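Local coordinates for protein DNA alpha-glucosyltransferase (Enterobacteria phage T4, PDB 1XV5) that belongs to the DNA alpha-glucosyltransferase family of phage enzymes, with the two-domain GT-B glycosyltransferase fold, at residues 35-43 against 53-63. Residues are numbered along the deposited sequence; the frame is centred on the assembly and turned at random.
Sequences VTLVYAKDK and HKSFSIPVILA
Asp-42 OD1 is gripped by two groups, the backbone N of Ala-63 at 2.9 Å and the hydroxyl of Thr-93. Asp-42 OD2 takes the N-H of Leu-62 (N to OD2 2.8 Å), and to these two amides both oxygens offer their syn lone pairs, so the carboxylate receives two successive amides as a fork. Asp-42 CG lies anti to the carbonyl carbon (chi1 -56°), which swings the group over to the chain at 61-63. This ties off the end of the parallel pairing between strand 34-40 and strand 58-60, an edge strand of the seven-stranded sheet in one Rossmann-like half of the GT-B fold. Four backbone bonds build the ladder: Ile-58 N to Leu-37 O, the shortest at 2.7 Å, then Tyr-39 N to Ile-58 O, Val-60 N to Tyr-39 O and Lys-41 N to Val-60 O. Just before it, a water takes the N-H of Leu-37 and donates to Phe-56 O, bridging the two chain segments. One face of the sheet carries Val-38, Ile-58 and Val-60, with Val-38 CG1 3.7 Å from Val-60 CG1; helix 66-73 covers them through Leu-72 and Ala-69. On the other face, Tyr-39 lays its ring against Pro-59, whose CA sits over the rim of one ring face while Pro-59 CB touches Tyr-39 CZ at 3.5 Å. The Tyr-39 hydroxyl joins a water in the ring plane. Toward the start of the pairing, Leu-37 CD2 meets the edge of the Phe-56 ring at CE2, 3.6 Å away, and Leu-22 of helix 17-30 packs on both side chains. Over the centre of one Phe-56 ring face, 3.5 Å above the plane, stands His-53 O, which accepts the N-H groups of Phe-56 and Ser-57 from opposite faces of its carbonyl plane.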
loop_
_atom_site.group_PDB
_atom_site.type_symbol
_atom_site.label_atom_id
_atom_site.label_comp_id
_atom_site.label_asym_id
_atom_site.label_seq_id
_atom_site.Cartn_x
_atom_site.Cartn_y
_atom_site.Cartn_z
ATOM N N VAL A 35 6.767 -17.372 12.381
ATOM C CA VAL A 35 7.170 -16.034 11.972
ATOM C C VAL A 35 7.551 -15.072 13.089
ATOM O O VAL A 35 6.919 -15.032 14.141
ATOM C CB VAL A 35 6.043 -15.355 11.148
ATOM C CG1 VAL A 35 6.484 -13.975 10.686
ATOM C CG2 VAL A 35 5.670 -16.228 9.960
ATOM N N THR A 36 8.603 -14.299 12.844
ATOM C CA THR A 36 9.035 -13.273 13.780
ATOM C C THR A 36 9.028 -11.991 12.961
ATOM O O THR A 36 9.558 -11.956 11.851
ATOM C CB THR A 36 10.460 -13.521 14.328
ATOM O OG1 THR A 36 11.392 -13.591 13.243
ATOM C CG2 THR A 36 10.503 -14.806 15.134
ATOM N N LEU A 37 8.387 -10.954 13.487
ATOM C CA LEU A 37 8.321 -9.674 12.791
ATOM C C LEU A 37 9.213 -8.713 13.554
ATOM O O LEU A 37 8.941 -8.384 14.707
ATOM C CB LEU A 37 6.880 -9.156 12.763
ATOM C CG LEU A 37 6.639 -7.809 12.077
ATOM C CD1 LEU A 37 7.007 -7.903 10.603
ATOM C CD2 LEU A 37 5.181 -7.423 12.231
ATOM N N VAL A 38 10.277 -8.267 12.896
ATOM C CA VAL A 38 11.256 -7.375 13.504
ATOM C C VAL A 38 11.365 -6.051 12.760
ATOM O O VAL A 38 11.362 -6.024 11.533
ATOM C CB VAL A 38 12.648 -8.042 13.503
ATOM C CG1 VAL A 38 13.680 -7.127 14.142
ATOM C CG2 VAL A 38 12.579 -9.378 14.218
ATOM N N TYR A 39 11.459 -4.951 13.500
ATOM C CA TYR A 39 11.607 -3.650 12.864
ATOM C C TYR A 39 12.595 -2.771 13.616
ATOM O O TYR A 39 12.694 -2.839 14.841
ATOM C CB TYR A 39 10.255 -2.932 12.743
ATOM C CG TYR A 39 9.632 -2.490 14.048
ATOM C CD1 TYR A 39 8.908 -3.381 14.840
ATOM C CD2 TYR A 39 9.752 -1.169 14.482
ATOM C CE1 TYR A 39 8.314 -2.966 16.032
ATOM C CE2 TYR A 39 9.167 -0.747 15.668
ATOM C CZ TYR A 39 8.449 -1.648 16.437
ATOM O OH TYR A 39 7.865 -1.222 17.607
ATOM N N ALA A 40 13.336 -1.959 12.868
ATOM C CA ALA A 40 14.317 -1.050 13.452
ATOM C C ALA A 40 13.583 0.078 14.163
ATOM O O ALA A 40 12.744 0.758 13.569
ATOM C CB ALA A 40 15.220 -0.486 12.365
ATOM N N LYS A 41 13.904 0.276 15.436
ATOM C CA LYS A 41 13.265 1.310 16.242
ATOM C C LYS A 41 14.034 2.631 16.184
ATOM O O LYS A 41 13.582 3.645 16.715
ATOM C CB LYS A 41 13.164 0.826 17.691
ATOM C CG LYS A 41 12.405 1.747 18.624
ATOM C CD LYS A 41 12.365 1.178 20.034
ATOM C CE LYS A 41 11.568 2.074 20.970
ATOM N NZ LYS A 41 11.529 1.524 22.351
ATOM N N ASP A 42 15.189 2.609 15.526
ATOM C CA ASP A 42 16.049 3.784 15.397
ATOM C C ASP A 42 15.304 5.039 14.962
ATOM O O ASP A 42 15.579 6.135 15.451
ATOM C CB ASP A 42 17.181 3.486 14.414
ATOM C CG ASP A 42 17.989 2.273 14.817
ATOM O OD1 ASP A 42 19.183 2.428 15.156
ATOM O OD2 ASP A 42 17.423 1.158 14.805
ATOM N N LYS A 43 14.364 4.880 14.040
ATOM C CA LYS A 43 13.585 6.012 13.563
ATOM C C LYS A 43 12.112 5.773 13.877
ATOM O O LYS A 43 11.588 4.684 13.635
ATOM C CB LYS A 43 13.784 6.193 12.056
ATOM C CG LYS A 43 13.080 7.408 11.482
ATOM C CD LYS A 43 13.404 7.585 10.010
ATOM C CE LYS A 43 12.714 8.814 9.441
ATOM N NZ LYS A 43 13.045 9.010 8.004
ATOM N N HIS A 53 -0.126 -4.482 15.756
ATOM C CA HIS A 53 1.104 -5.263 15.701
ATOM C C HIS A 53 1.816 -5.330 17.050
ATOM O O HIS A 53 2.608 -6.239 17.301
ATOM C CB HIS A 53 2.074 -4.630 14.708
ATOM C CG HIS A 53 2.639 -3.327 15.183
ATOM N ND1 HIS A 53 1.996 -2.123 14.996
ATOM C CD2 HIS A 53 3.757 -3.051 15.894
ATOM C CE1 HIS A 53 2.694 -1.161 15.573
ATOM N NE2 HIS A 53 3.767 -1.697 16.125
ATOM N N LYS A 54 1.545 -4.347 17.899
ATOM C CA LYS A 54 2.197 -4.245 19.199
ATOM C C LYS A 54 2.299 -5.511 20.045
ATOM O O LYS A 54 3.252 -5.663 20.809
ATOM C CB LYS A 54 1.534 -3.134 20.015
ATOM C CG LYS A 54 1.713 -1.746 19.412
ATOM C CD LYS A 54 0.870 -0.714 20.141
ATOM C CE LYS A 54 0.939 0.645 19.457
ATOM N NZ LYS A 54 -0.062 1.598 20.022
ATOM N N SER A 55 1.346 -6.425 19.905
ATOM C CA SER A 55 1.362 -7.648 20.703
ATOM C C SER A 55 2.355 -8.711 20.233
ATOM O O SER A 55 2.549 -9.719 20.915
ATOM C CB SER A 55 -0.040 -8.264 20.753
ATOM O OG SER A 55 -0.408 -8.799 19.495
ATOM N N PHE A 56 2.983 -8.501 19.081
ATOM C CA PHE A 56 3.935 -9.484 18.574
ATOM C C PHE A 56 5.168 -8.903 17.882
ATOM O O PHE A 56 6.188 -9.582 17.767
ATOM C CB PHE A 56 3.235 -10.453 17.614
ATOM C CG PHE A 56 2.510 -9.771 16.485
ATOM C CD1 PHE A 56 1.155 -9.469 16.593
ATOM C CD2 PHE A 56 3.187 -9.405 15.326
ATOM C CE1 PHE A 56 0.483 -8.809 15.563
ATOM C CE2 PHE A 56 2.524 -8.745 14.290
ATOM C CZ PHE A 56 1.170 -8.447 14.409
ATOM N N SER A 57 5.080 -7.661 17.417
ATOM C CA SER A 57 6.209 -7.039 16.727
ATOM C C SER A 57 7.414 -6.900 17.648
ATOM O O SER A 57 7.271 -6.570 18.825
ATOM C CB SER A 57 5.819 -5.663 16.190
ATOM O OG SER A 57 5.545 -4.770 17.251
ATOM N N ILE A 58 8.600 -7.140 17.099
ATOM C CA ILE A 58 9.841 -7.062 17.862
ATOM C C ILE A 58 10.702 -5.871 17.446
ATOM O O ILE A 58 11.325 -5.880 16.384
ATOM C CB ILE A 58 10.677 -8.345 17.681
ATOM C CG1 ILE A 58 9.849 -9.565 18.086
ATOM C CG2 ILE A 58 11.951 -8.261 18.517
ATOM C CD1 ILE A 58 10.507 -10.891 17.746
ATOM N N PRO A 59 10.744 -4.824 18.280
ATOM C CA PRO A 59 11.554 -3.655 17.943
ATOM C C PRO A 59 13.012 -3.866 18.339
ATOM O O PRO A 59 13.306 -4.570 19.304
ATOM C CB PRO A 59 10.893 -2.545 18.749
ATOM C CG PRO A 59 10.471 -3.260 19.986
ATOM C CD PRO A 59 9.893 -4.556 19.453
ATOM N N VAL A 60 13.921 -3.268 17.580
ATOM C CA VAL A 60 15.338 -3.382 17.874
ATOM C C VAL A 60 16.055 -2.122 17.416
ATOM O O VAL A 60 15.787 -1.597 16.332
ATOM C CB VAL A 60 15.963 -4.623 17.184
ATOM C CG1 VAL A 60 15.854 -4.500 15.673
ATOM C CG2 VAL A 60 17.415 -4.778 17.609
ATOM N N ILE A 61 16.947 -1.618 18.261
ATOM C CA ILE A 61 17.707 -0.423 17.929
ATOM C C ILE A 61 18.989 -0.892 17.263
ATOM O O ILE A 61 19.900 -1.386 17.927
ATOM C CB ILE A 61 18.060 0.387 19.188
ATOM C CG1 ILE A 61 16.797 0.641 20.014
ATOM C CG2 ILE A 61 18.693 1.711 18.787
ATOM C CD1 ILE A 61 17.062 1.298 21.358
ATOM N N LEU A 62 19.050 -0.747 15.946
ATOM C CA LEU A 62 20.213 -1.182 15.187
ATOM C C LEU A 62 21.506 -0.531 15.655
ATOM O O LEU A 62 22.535 -1.193 15.762
ATOM C CB LEU A 62 20.004 -0.897 13.695
ATOM C CG LEU A 62 18.859 -1.644 13.003
ATOM C CD1 LEU A 62 18.785 -1.215 11.545
ATOM C CD2 LEU A 62 19.078 -3.143 13.102
ATOM N N ALA A 63 21.446 0.765 15.935
ATOM C CA ALA A 63 22.623 1.502 16.374
ATOM C C ALA A 63 23.152 1.091 17.745
ATOM O O ALA A 63 24.313 1.352 18.061
ATOM C CB ALA A 63 22.325 2.995 16.368
HETATM O O HOH W 1 7.201 -11.521 16.056
HETATM O O HOH W 2 6.267 -2.962 19.044
#